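Side-chain contacts in probable endoglucanase (Gluconacetobacter xylinus, PDB 1WZZ), which hydrolyses internal beta-1,4-glucosidic bonds of cellulose and carboxymethyl-cellulose as a secreted glycoside hydrolase of family 8: residues A24-K29 against S317-L322; Y30-P33 against V37-T40; I111-G116 against L177-D182; A133-V138 against P187-V192. One frame throughout, in Å; residues are numbered along the deposited sequence.

Contact 1 (A24-K29 against S317-L322); sequences AIFRAK and SAALTL
Phe26 reaches from helix 18-30 to Ala318, Ala319 and Leu322 on helix 315-331. The two helices are the first and last of this (alpha/alpha)6 barrel, so the contact brings together the two ends of the fold. They run roughly antiparallel: the short segments make an angle of 153° and approach to 10.8 Å between axes. That spacing is wide, and the Phe26 side chain does most of the bridging.

All contacts across the pair are apolar. CG of Phe26 lies anti to the backbone N (chi1 -174°), which carries the ring out toward the last helix. Its far part meets the alanines: CE1 lies 3.9 Å from Ala319 CA, and CD1 lies 4.4 Å from Ala318 CB. The small alanines let the ring come close to the helix backbone. The root of the same side chain meets a leucine. One methyl of Leu322, CD2, packs beside CB and CG of Phe26, and the two side chains cross obliquely. Each of these groups meets the ring at a slant. Outside the two segments, Tyr30 and Phe57 make edge-to-face contacts with the Phe26 ring.

No hydrogen bond crosses between the two segments. Thr321 turns its hydroxyl back to the preceding helical turn, where OG1 donates to Ser317 O at 2.7 Å. The same oxygen accepts from Thr321 N at 2.9 Å, and the two donors come from opposite faces of the carbonyl plane. OG1 sits above that plane, 36° out of it.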
loop_
_atom_site.group_PDB
_atom_site.type_symbol
_atom_site.label_atom_id
_atom_site.label_comp_id
_atom_site.label_asym_id
_atom_site.label_seq_id
_atom_site.Cartn_x
_atom_site.Cartn_y
_atom_site.Cartn_z
ATOM N N ALA A 24 17.544 4.896 -7.517
ATOM C CA ALA A 24 18.194 5.968 -8.271
ATOM C C ALA A 24 17.364 6.393 -9.463
ATOM O O ALA A 24 17.276 7.589 -9.785
ATOM C CB ALA A 24 19.585 5.543 -8.716
ATOM N N ILE A 25 16.736 5.424 -10.131
ATOM C CA ILE A 25 15.895 5.745 -11.274
ATOM C C ILE A 25 14.617 6.454 -10.829
ATOM O O ILE A 25 14.218 7.463 -11.397
ATOM C CB ILE A 25 15.545 4.451 -12.078
ATOM C CG1 ILE A 25 16.843 3.831 -12.606
ATOM C CG2 ILE A 25 14.575 4.784 -13.241
ATOM C CD1 ILE A 25 16.644 2.399 -13.161
ATOM N N PHE A 26 13.978 5.935 -9.785
ATOM C CA PHE A 26 12.755 6.538 -9.285
ATOM C C PHE A 26 12.986 8.004 -8.864
ATOM O O PHE A 26 12.199 8.902 -9.174
ATOM C CB PHE A 26 12.271 5.732 -8.082
ATOM C CG PHE A 26 10.927 6.172 -7.553
ATOM C CD1 PHE A 26 9.759 5.510 -7.933
ATOM C CD2 PHE A 26 10.847 7.197 -6.642
ATOM C CE1 PHE A 26 8.516 5.873 -7.385
ATOM C CE2 PHE A 26 9.621 7.566 -6.091
ATOM C CZ PHE A 26 8.458 6.896 -6.467
ATOM N N ARG A 27 14.070 8.210 -8.134
ATOM C CA ARG A 27 14.457 9.537 -7.643
ATOM C C ARG A 27 14.667 10.517 -8.812
ATOM O O ARG A 27 14.200 11.662 -8.818
ATOM C CB ARG A 27 15.737 9.380 -6.826
ATOM C CG ARG A 27 16.335 10.681 -6.236
ATOM C CD ARG A 27 17.633 10.407 -5.456
ATOM N NE ARG A 27 18.684 9.788 -6.278
ATOM C CZ ARG A 27 19.799 9.218 -5.807
ATOM N NH1 ARG A 27 20.045 9.167 -4.499
ATOM N NH2 ARG A 27 20.683 8.687 -6.652
ATOM N N ALA A 28 15.362 10.044 -9.827
ATOM C CA ALA A 28 15.639 10.885 -10.973
ATOM C C ALA A 28 14.370 11.331 -11.665
ATOM O O ALA A 28 14.248 12.488 -12.084
ATOM C CB ALA A 28 16.525 10.122 -11.941
ATOM N N LYS A 29 13.411 10.414 -11.767
ATOM C CA LYS A 29 12.170 10.690 -12.453
ATOM C C LYS A 29 11.118 11.435 -11.665
ATOM O O LYS A 29 10.440 12.312 -12.205
ATOM C CB LYS A 29 11.518 9.381 -12.931
ATOM C CG LYS A 29 12.242 8.653 -14.063
ATOM C CD LYS A 29 11.502 7.389 -14.468
ATOM C CE LYS A 29 12.160 6.742 -15.686
ATOM N NZ LYS A 29 11.508 5.455 -16.016
ATOM N N SER A 317 3.391 2.194 -12.296
ATOM C CA SER A 317 4.129 0.951 -12.481
ATOM C C SER A 317 5.494 1.002 -11.798
ATOM O O SER A 317 5.935 0.029 -11.198
ATOM C CB SER A 317 4.301 0.641 -13.983
ATOM O OG SER A 317 4.865 -0.656 -14.172
ATOM N N ALA A 318 6.160 2.146 -11.891
ATOM C CA ALA A 318 7.476 2.285 -11.262
ATOM C C ALA A 318 7.404 2.091 -9.757
ATOM O O ALA A 318 8.216 1.386 -9.181
ATOM C CB ALA A 318 8.039 3.649 -11.565
ATOM N N ALA A 319 6.450 2.758 -9.116
ATOM C CA ALA A 319 6.336 2.645 -7.670
ATOM C C ALA A 319 5.987 1.230 -7.243
ATOM O O ALA A 319 6.560 0.690 -6.304
ATOM C CB ALA A 319 5.272 3.616 -7.148
ATOM N N LEU A 320 5.048 0.596 -7.942
ATOM C CA LEU A 320 4.682 -0.769 -7.565
ATOM C C LEU A 320 5.860 -1.713 -7.765
ATOM O O LEU A 320 6.105 -2.608 -6.974
ATOM C CB LEU A 320 3.483 -1.220 -8.406
ATOM C CG LEU A 320 2.988 -2.637 -8.151
ATOM C CD1 LEU A 320 2.594 -2.789 -6.658
ATOM C CD2 LEU A 320 1.741 -2.896 -9.029
ATOM N N THR A 321 6.605 -1.501 -8.848
ATOM C CA THR A 321 7.748 -2.358 -9.092
ATOM C C THR A 321 8.811 -2.210 -8.006
ATOM O O THR A 321 9.318 -3.209 -7.490
ATOM C CB THR A 321 8.370 -2.053 -10.472
ATOM O OG1 THR A 321 7.378 -2.291 -11.489
ATOM C CG2 THR A 321 9.559 -2.957 -10.742
ATOM N N LEU A 322 9.133 -0.968 -7.636
ATOM C CA LEU A 322 10.137 -0.762 -6.590
ATOM C C LEU A 322 9.645 -1.316 -5.245
ATOM O O LEU A 322 10.421 -1.856 -4.460
ATOM C CB LEU A 322 10.495 0.732 -6.509
ATOM C CG LEU A 322 11.660 1.168 -5.614
ATOM C CD1 LEU A 322 12.790 0.191 -5.553
ATOM C CD2 LEU A 322 12.127 2.507 -6.155
#

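Contact 2 (Y30-P33 against V37-T40); sequences YLRP and VVDT. With SO4 (sulfate ion), chain B.
Tyr30 and Arg32 both turn CG anti to their own carbonyl carbon, with chi1 of -49° and -68°, and each side chain then meets Val38. Arg32 bends again at chi2, which folds its chain back across the valine. CG2 of Val38 lies 3.7 Å from Arg32 CG and sits over one face of the guanidinium, offset toward its rim. At the edge of that group, near its plane, lies a sulfate, probably from the crystallisation liquor. Arg32 NH1 makes a weak hydrogen bond of 3.3 Å to its O3. Ser34 and Arg36 of the intervening turn also hydrogen-bond to this sulfate.

The backbone link is firmer. Val38 N donates to Tyr30 O at 2.8 Å, nearly straight at 169° and in the carbonyl plane. Val37 CA adds a CA-H...O contact to the same oxygen at 3.4 Å. Leu31 and Val37 form a single beta bridge, and their methyls CD1 and CG2 lie 4.3 Å apart. The Tyr30 ring lies oblique to Val38 O, with Tyr30 CD2 3.6 Å from it.

The turn follows directly on helix 18-30 and leads toward strand 45-47. Leu31 and Val37 rest on Met70 of helix 64-77, while Tyr30 packs edge-to-face on Tyr315 of helix 315-331.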
loop_
_atom_site.group_PDB
_atom_site.type_symbol
_atom_site.label_atom_id
_atom_site.label_comp_id
_atom_site.label_asym_id
_atom_site.label_seq_id
_atom_site.Cartn_x
_atom_site.Cartn_y
_atom_site.Cartn_z
ATOM N N TYR A 30 10.993 11.099 -10.383
ATOM C CA TYR A 30 9.879 11.638 -9.608
ATOM C C TYR A 30 10.101 12.512 -8.385
ATOM O O TYR A 30 9.125 13.047 -7.845
ATOM C CB TYR A 30 8.994 10.447 -9.184
ATOM C CG TYR A 30 8.652 9.516 -10.331
ATOM C CD1 TYR A 30 9.106 8.202 -10.350
ATOM C CD2 TYR A 30 7.890 9.968 -11.407
ATOM C CE1 TYR A 30 8.810 7.351 -11.426
ATOM C CE2 TYR A 30 7.592 9.127 -12.477
ATOM C CZ TYR A 30 8.050 7.831 -12.477
ATOM O OH TYR A 30 7.692 7.009 -13.526
ATOM N N LEU A 31 11.340 12.655 -7.934
ATOM C CA LEU A 31 11.589 13.458 -6.740
ATOM C C LEU A 31 12.032 14.874 -7.074
ATOM O O LEU A 31 13.064 15.066 -7.722
ATOM C CB LEU A 31 12.647 12.778 -5.866
ATOM C CG LEU A 31 13.014 13.566 -4.603
ATOM C CD1 LEU A 31 11.746 13.843 -3.792
ATOM C CD2 LEU A 31 14.026 12.799 -3.775
ATOM N N ARG A 32 11.234 15.855 -6.665
ATOM C CA ARG A 32 11.579 17.277 -6.886
ATOM C C ARG A 32 12.515 17.720 -5.767
ATOM O O ARG A 32 12.518 17.144 -4.676
ATOM C CB ARG A 32 10.319 18.146 -6.858
ATOM C CG ARG A 32 9.376 17.924 -8.023
ATOM C CD ARG A 32 10.062 18.262 -9.335
ATOM N NE ARG A 32 9.152 18.111 -10.465
ATOM C CZ ARG A 32 8.195 18.981 -10.779
ATOM N NH1 ARG A 32 8.022 20.077 -10.052
ATOM N NH2 ARG A 32 7.399 18.742 -11.811
ATOM N N PRO A 33 13.330 18.762 -6.012
ATOM C CA PRO A 33 14.259 19.249 -4.986
ATOM C C PRO A 33 13.538 19.688 -3.709
ATOM O O PRO A 33 14.120 19.664 -2.626
ATOM C CB PRO A 33 14.963 20.425 -5.679
ATOM C CG PRO A 33 14.904 20.064 -7.121
ATOM C CD PRO A 33 13.511 19.479 -7.286
ATOM N N VAL A 37 7.195 14.270 -4.098
ATOM C CA VAL A 37 7.207 13.187 -5.087
ATOM C C VAL A 37 6.066 13.480 -6.068
ATOM O O VAL A 37 4.908 13.664 -5.668
ATOM C CB VAL A 37 6.983 11.807 -4.395
ATOM C CG1 VAL A 37 6.803 10.669 -5.450
ATOM C CG2 VAL A 37 8.145 11.530 -3.486
ATOM N N VAL A 38 6.386 13.557 -7.360
ATOM C CA VAL A 38 5.361 13.849 -8.359
ATOM C C VAL A 38 4.781 12.515 -8.808
ATOM O O VAL A 38 5.375 11.819 -9.625
ATOM C CB VAL A 38 5.974 14.621 -9.552
ATOM C CG1 VAL A 38 4.967 14.744 -10.667
ATOM C CG2 VAL A 38 6.392 15.998 -9.090
ATOM N N ASP A 39 3.618 12.147 -8.261
ATOM C CA ASP A 39 3.029 10.850 -8.584
ATOM C C ASP A 39 1.907 10.856 -9.609
ATOM O O ASP A 39 1.109 9.922 -9.671
ATOM C CB ASP A 39 2.600 10.113 -7.291
ATOM C CG ASP A 39 1.644 10.917 -6.417
ATOM O OD1 ASP A 39 1.250 10.407 -5.344
ATOM O OD2 ASP A 39 1.283 12.042 -6.788
ATOM N N THR A 40 1.891 11.903 -10.431
ATOM C CA THR A 40 0.907 12.098 -11.490
ATOM C C THR A 40 1.656 12.494 -12.770
ATOM O O THR A 40 2.804 12.927 -12.708
ATOM C CB THR A 40 -0.091 13.227 -11.118
ATOM O OG1 THR A 40 -1.419 12.811 -11.450
ATOM C CG2 THR A 40 0.240 14.516 -11.880
HETATM S S SO4 B . 7.797 21.815 -6.575
HETATM O O1 SO4 B . 7.609 20.652 -5.683
HETATM O O2 SO4 B . 6.686 21.894 -7.539
HETATM O O3 SO4 B . 9.057 21.661 -7.320
HETATM O O4 SO4 B . 7.848 23.030 -5.740
#

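Contact 3 (I111-G116 against L177-D182); sequences IALALG and LLQAFD
Gln179 lays its amide over the backbone of Leu113 and Gly116, joining helix 174-184 to helix 105-122 in the (alpha/alpha)6 barrel. The short helical segments cross at 56°, with 9.7 Å between axes. CG of Gln179 is anti to the backbone N and the chain runs on extended, so the amide spans the gap. NE2 donates to Leu113 O at 3.1 Å with an angle of 164° at the hydrogen. The approach is from the side of the carbonyl, with a C=O...N angle of 104°. That oxygen lies close to the amide plane.

NE2 also bonds to Tyr135 OH of helix 125-142, and OE1 has a weak bond from Arg117. These partners help fix the rotation of a buried amide. A leucine here would probably leave Tyr135 OH and Leu113 O without this amide partner and bring apolar bulk against the helix backbone.

Gly116 matters for the fit, because a CB on it would clash with NE2. The amide lies directly on the glycine instead. Leu113 crosses Gln179 at about a right angle, its CD1 3.7 Å from NE2. On the glycine side, Gln179 OE1 is 3.6 Å from Gly116 CA.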
loop_
_atom_site.group_PDB
_atom_site.type_symbol
_atom_site.label_atom_id
_atom_site.label_comp_id
_atom_site.label_asym_id
_atom_site.label_seq_id
_atom_site.Cartn_x
_atom_site.Cartn_y
_atom_site.Cartn_z
ATOM N N ILE A 111 4.149 6.003 5.341
ATOM C CA ILE A 111 5.032 7.006 5.919
ATOM C C ILE A 111 5.569 6.511 7.260
ATOM O O ILE A 111 6.768 6.635 7.533
ATOM C CB ILE A 111 4.281 8.351 6.071
ATOM C CG1 ILE A 111 4.032 8.926 4.679
ATOM C CG2 ILE A 111 5.107 9.323 6.916
ATOM C CD1 ILE A 111 3.091 10.159 4.670
ATOM N N ALA A 112 4.688 5.960 8.102
ATOM C CA ALA A 112 5.140 5.425 9.399
ATOM C C ALA A 112 6.127 4.271 9.191
ATOM O O ALA A 112 7.105 4.149 9.925
ATOM C CB ALA A 112 3.955 4.938 10.232
ATOM N N LEU A 113 5.841 3.392 8.232
ATOM C CA LEU A 113 6.749 2.283 7.950
ATOM C C LEU A 113 8.125 2.843 7.609
ATOM O O LEU A 113 9.143 2.412 8.175
ATOM C CB LEU A 113 6.241 1.464 6.763
ATOM C CG LEU A 113 7.190 0.331 6.328
ATOM C CD1 LEU A 113 7.402 -0.705 7.446
ATOM C CD2 LEU A 113 6.569 -0.314 5.125
ATOM N N ALA A 114 8.147 3.804 6.682
ATOM C CA ALA A 114 9.403 4.418 6.228
ATOM C C ALA A 114 10.165 5.040 7.397
ATOM O O ALA A 114 11.384 4.908 7.493
ATOM C CB ALA A 114 9.121 5.487 5.157
ATOM N N LEU A 115 9.448 5.734 8.270
ATOM C CA LEU A 115 10.113 6.361 9.428
ATOM C C LEU A 115 10.708 5.341 10.393
ATOM O O LEU A 115 11.817 5.539 10.910
ATOM C CB LEU A 115 9.118 7.281 10.141
ATOM C CG LEU A 115 8.850 8.622 9.413
ATOM C CD1 LEU A 115 7.530 9.258 9.908
ATOM C CD2 LEU A 115 10.032 9.609 9.649
ATOM N N GLY A 116 9.994 4.250 10.653
ATOM C CA GLY A 116 10.551 3.228 11.519
ATOM C C GLY A 116 11.783 2.627 10.850
ATOM O O GLY A 116 12.781 2.396 11.510
ATOM N N LEU A 177 2.100 -2.896 9.796
ATOM C CA LEU A 177 1.334 -3.314 10.991
ATOM C C LEU A 177 2.257 -4.087 11.941
ATOM O O LEU A 177 2.160 -3.961 13.173
ATOM C CB LEU A 177 0.136 -4.186 10.597
ATOM C CG LEU A 177 -0.875 -3.532 9.657
ATOM C CD1 LEU A 177 -2.023 -4.526 9.388
ATOM C CD2 LEU A 177 -1.390 -2.250 10.259
ATOM N N LEU A 178 3.170 -4.886 11.381
ATOM C CA LEU A 178 4.092 -5.634 12.215
ATOM C C LEU A 178 5.032 -4.653 12.926
ATOM O O LEU A 178 5.288 -4.792 14.125
ATOM C CB LEU A 178 4.907 -6.627 11.373
ATOM C CG LEU A 178 4.202 -7.893 10.855
ATOM C CD1 LEU A 178 5.171 -8.651 9.916
ATOM C CD2 LEU A 178 3.773 -8.795 12.011
ATOM N N GLN A 179 5.537 -3.667 12.194
ATOM C CA GLN A 179 6.417 -2.682 12.801
ATOM C C GLN A 179 5.695 -1.895 13.894
ATOM O O GLN A 179 6.306 -1.537 14.914
ATOM C CB GLN A 179 6.940 -1.710 11.757
ATOM C CG GLN A 179 7.938 -0.746 12.367
ATOM C CD GLN A 179 8.705 0.004 11.347
ATOM O OE1 GLN A 179 9.892 -0.272 11.111
ATOM N NE2 GLN A 179 8.051 0.974 10.721
ATOM N N ALA A 180 4.410 -1.603 13.689
ATOM C CA ALA A 180 3.638 -0.848 14.687
ATOM C C ALA A 180 3.636 -1.626 16.004
ATOM O O ALA A 180 3.824 -1.060 17.086
ATOM C CB ALA A 180 2.194 -0.667 14.206
ATOM N N PHE A 181 3.390 -2.926 15.919
ATOM C CA PHE A 181 3.354 -3.727 17.145
ATOM C C PHE A 181 4.742 -3.779 17.763
ATOM O O PHE A 181 4.894 -3.671 18.985
ATOM C CB PHE A 181 2.862 -5.148 16.858
ATOM C CG PHE A 181 2.825 -6.005 18.080
ATOM C CD1 PHE A 181 1.892 -5.740 19.088
ATOM C CD2 PHE A 181 3.766 -7.010 18.270
ATOM C CE1 PHE A 181 1.899 -6.468 20.285
ATOM C CE2 PHE A 181 3.787 -7.749 19.461
ATOM C CZ PHE A 181 2.850 -7.474 20.471
ATOM N N ASP A 182 5.764 -3.933 16.934
ATOM C CA ASP A 182 7.124 -3.987 17.455
ATOM C C ASP A 182 7.545 -2.689 18.153
ATOM O O ASP A 182 8.285 -2.721 19.146
ATOM C CB ASP A 182 8.124 -4.290 16.329
ATOM C CG ASP A 182 8.083 -5.740 15.877
ATOM O OD1 ASP A 182 8.745 -6.053 14.866
ATOM O OD2 ASP A 182 7.404 -6.569 16.519
#

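Contact 4 (A133-V138 against P187-V192); sequences AIYGDV and PRWRQV
Tyr135 is the first residue of 133-138 to meet the other segment, and it does so through its backbone and CB. The benzo edge of Trp189 points at it. CZ2 of the indole lies 3.5 Å from Tyr135 O, with that oxygen near the plane of the ring, and 4.2 Å from Tyr135 CB. CG of Tyr135 is anti to the carbonyl carbon (chi1 -73°). The phenol is thus carried away toward helix 174-184, where its OH bonds to Ser176.

Gly136 follows and takes part through its carbonyl. A water donates to Gly136 O at 3.1 Å and accepts a weak bond from Arg188 NH1 at 3.0 Å. The same NH1 is held by a salt bridge to Asp186 and a hydrogen bond to Asn140.

Val138, two residues on, closes the account. Its CG1 packs against CH2 of Trp189 at 4.0 Å, also near the plane of the indole. The two side chains cross at about a right angle.

The pair joins helix 125-142 to helix 188-202 of the (alpha/alpha)6 barrel. Trp189 also touches Leu177, Ala180 and Thr184 of helix 174-184, so its indole is wedged between helices 125-142 and 174-184.

The contact is mainly apolar, with a polar bridge beside it. The C-H at CZ2 is probably slightly positive at its hydrogen, which would suit the carbonyl oxygen of Tyr135. The link between the charged Arg188 and Gly136 runs through water and is weak on the arginine side.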
loop_
_atom_site.group_PDB
_atom_site.type_symbol
_atom_site.label_atom_id
_atom_site.label_comp_id
_atom_site.label_asym_id
_atom_site.label_seq_id
_atom_site.Cartn_x
_atom_site.Cartn_y
_atom_site.Cartn_z
ATOM N N ALA A 133 4.201 7.979 16.789
ATOM C CA ALA A 133 3.126 8.982 16.915
ATOM C C ALA A 133 2.061 8.770 15.829
ATOM O O ALA A 133 0.852 8.847 16.091
ATOM C CB ALA A 133 3.737 10.386 16.841
ATOM N N ILE A 134 2.510 8.458 14.617
ATOM C CA ILE A 134 1.544 8.162 13.545
ATOM C C ILE A 134 0.799 6.864 13.880
ATOM O O ILE A 134 -0.430 6.802 13.794
ATOM C CB ILE A 134 2.287 7.993 12.154
ATOM C CG1 ILE A 134 2.931 9.325 11.732
ATOM C CG2 ILE A 134 1.301 7.522 11.077
ATOM C CD1 ILE A 134 4.034 9.170 10.670
ATOM N N TYR A 135 1.523 5.803 14.225
ATOM C CA TYR A 135 0.855 4.546 14.557
ATOM C C TYR A 135 -0.204 4.698 15.652
ATOM O O TYR A 135 -1.284 4.080 15.593
ATOM C CB TYR A 135 1.889 3.487 14.989
ATOM C CG TYR A 135 2.741 2.929 13.849
ATOM C CD1 TYR A 135 2.148 2.488 12.664
ATOM C CD2 TYR A 135 4.119 2.802 13.977
ATOM C CE1 TYR A 135 2.922 1.921 11.626
ATOM C CE2 TYR A 135 4.902 2.235 12.946
ATOM C CZ TYR A 135 4.281 1.799 11.781
ATOM O OH TYR A 135 5.042 1.225 10.763
ATOM N N GLY A 136 0.094 5.514 16.663
ATOM C CA GLY A 136 -0.878 5.698 17.741
ATOM C C GLY A 136 -2.205 6.218 17.235
ATOM O O GLY A 136 -3.268 5.770 17.680
ATOM N N ASP A 137 -2.159 7.160 16.300
ATOM C CA ASP A 137 -3.362 7.722 15.737
ATOM C C ASP A 137 -4.005 6.781 14.714
ATOM O O ASP A 137 -5.210 6.744 14.613
ATOM C CB ASP A 137 -3.099 9.125 15.143
ATOM C CG ASP A 137 -3.062 10.206 16.231
ATOM O OD1 ASP A 137 -3.740 10.019 17.272
ATOM O OD2 ASP A 137 -2.382 11.224 16.050
ATOM N N VAL A 138 -3.222 6.019 13.944
ATOM C CA VAL A 138 -3.880 5.087 13.028
ATOM C C VAL A 138 -4.690 4.100 13.870
ATOM O O VAL A 138 -5.850 3.775 13.558
ATOM C CB VAL A 138 -2.842 4.278 12.173
ATOM C CG1 VAL A 138 -3.573 3.212 11.317
ATOM C CG2 VAL A 138 -2.086 5.244 11.240
ATOM N N PRO A 187 -1.325 -4.199 22.292
ATOM C CA PRO A 187 -2.024 -5.453 22.000
ATOM C C PRO A 187 -3.157 -5.358 20.985
ATOM O O PRO A 187 -3.537 -6.353 20.369
ATOM C CB PRO A 187 -2.520 -5.904 23.387
ATOM C CG PRO A 187 -2.701 -4.611 24.108
ATOM C CD PRO A 187 -1.476 -3.825 23.712
ATOM N N ARG A 188 -3.697 -4.160 20.811
ATOM C CA ARG A 188 -4.780 -3.952 19.867
ATOM C C ARG A 188 -4.333 -4.253 18.441
ATOM O O ARG A 188 -5.155 -4.618 17.596
ATOM C CB ARG A 188 -5.304 -2.511 19.980
ATOM C CG ARG A 188 -6.098 -2.229 21.270
ATOM C CD ARG A 188 -6.649 -0.791 21.287
ATOM N NE ARG A 188 -5.559 0.179 21.389
ATOM C CZ ARG A 188 -5.659 1.478 21.091
ATOM N NH1 ARG A 188 -4.591 2.258 21.223
ATOM N NH2 ARG A 188 -6.799 1.992 20.635
ATOM N N TRP A 189 -3.039 -4.136 18.167
ATOM C CA TRP A 189 -2.556 -4.397 16.807
ATOM C C TRP A 189 -2.707 -5.853 16.456
ATOM O O TRP A 189 -2.814 -6.207 15.270
ATOM C CB TRP A 189 -1.095 -3.999 16.642
ATOM C CG TRP A 189 -0.865 -2.526 16.455
ATOM C CD1 TRP A 189 -0.192 -1.686 17.301
ATOM C CD2 TRP A 189 -1.327 -1.708 15.369
ATOM N NE1 TRP A 189 -0.207 -0.406 16.809
ATOM C CE2 TRP A 189 -0.898 -0.387 15.627
ATOM C CE3 TRP A 189 -2.067 -1.963 14.197
ATOM C CZ2 TRP A 189 -1.179 0.676 14.762
ATOM C CZ3 TRP A 189 -2.345 -0.906 13.337
ATOM C CH2 TRP A 189 -1.900 0.404 13.625
ATOM N N ARG A 190 -2.723 -6.705 17.477
ATOM C CA ARG A 190 -2.862 -8.139 17.219
ATOM C C ARG A 190 -4.162 -8.497 16.533
ATOM O O ARG A 190 -4.141 -9.172 15.495
ATOM C CB ARG A 190 -2.736 -8.948 18.513
ATOM C CG ARG A 190 -2.831 -10.457 18.286
ATOM C CD ARG A 190 -2.663 -11.245 19.580
ATOM N NE ARG A 190 -1.484 -10.807 20.328
ATOM C CZ ARG A 190 -1.503 -9.898 21.303
ATOM N NH1 ARG A 190 -2.650 -9.321 21.662
ATOM N NH2 ARG A 190 -0.373 -9.557 21.915
ATOM N N GLN A 191 -5.296 -8.071 17.083
ATOM C CA GLN A 191 -6.529 -8.418 16.449
ATOM C C GLN A 191 -6.628 -7.742 15.101
ATOM O O GLN A 191 -7.267 -8.275 14.216
ATOM C CB GLN A 191 -7.769 -8.063 17.280
ATOM C CG GLN A 191 -9.002 -8.583 16.561
ATOM C CD GLN A 191 -10.245 -8.631 17.408
ATOM O OE1 GLN A 191 -10.258 -8.168 18.560
ATOM N NE2 GLN A 191 -11.316 -9.187 16.840
ATOM N N VAL A 192 -6.041 -6.551 14.952
ATOM C CA VAL A 192 -6.112 -5.889 13.650
ATOM C C VAL A 192 -5.445 -6.748 12.593
ATOM O O VAL A 192 -6.003 -6.953 11.503
ATOM C CB VAL A 192 -5.446 -4.511 13.657
ATOM C CG1 VAL A 192 -5.419 -3.946 12.207
ATOM C CG2 VAL A 192 -6.262 -3.573 14.574
HETATM O O HOH W 1 -2.735 4.469 20.485
#

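From the N terminus, contact 1 opens on helix 18-30 and closes only at helix 315-331, so it encloses the other three and ties the first barrel helix to the last. Contact 2 follows at once and closes a short turn after helix 18-30. It touches contact 1, where Tyr30 CE1 lies 3.8 Å from Ala318 CB. Contacts 3 and 4 open later and cross, because their segments alternate along the chain. Contact 3 joins helix 105-122 to helix 174-184, and contact 4 joins helix 125-142 to helix 188-202. They meet where Gln179 NE2 bonds to Tyr135 OH. Contacts 1 and 4 lie on opposite sides of the chain's centre, about 29 Å apart between centres.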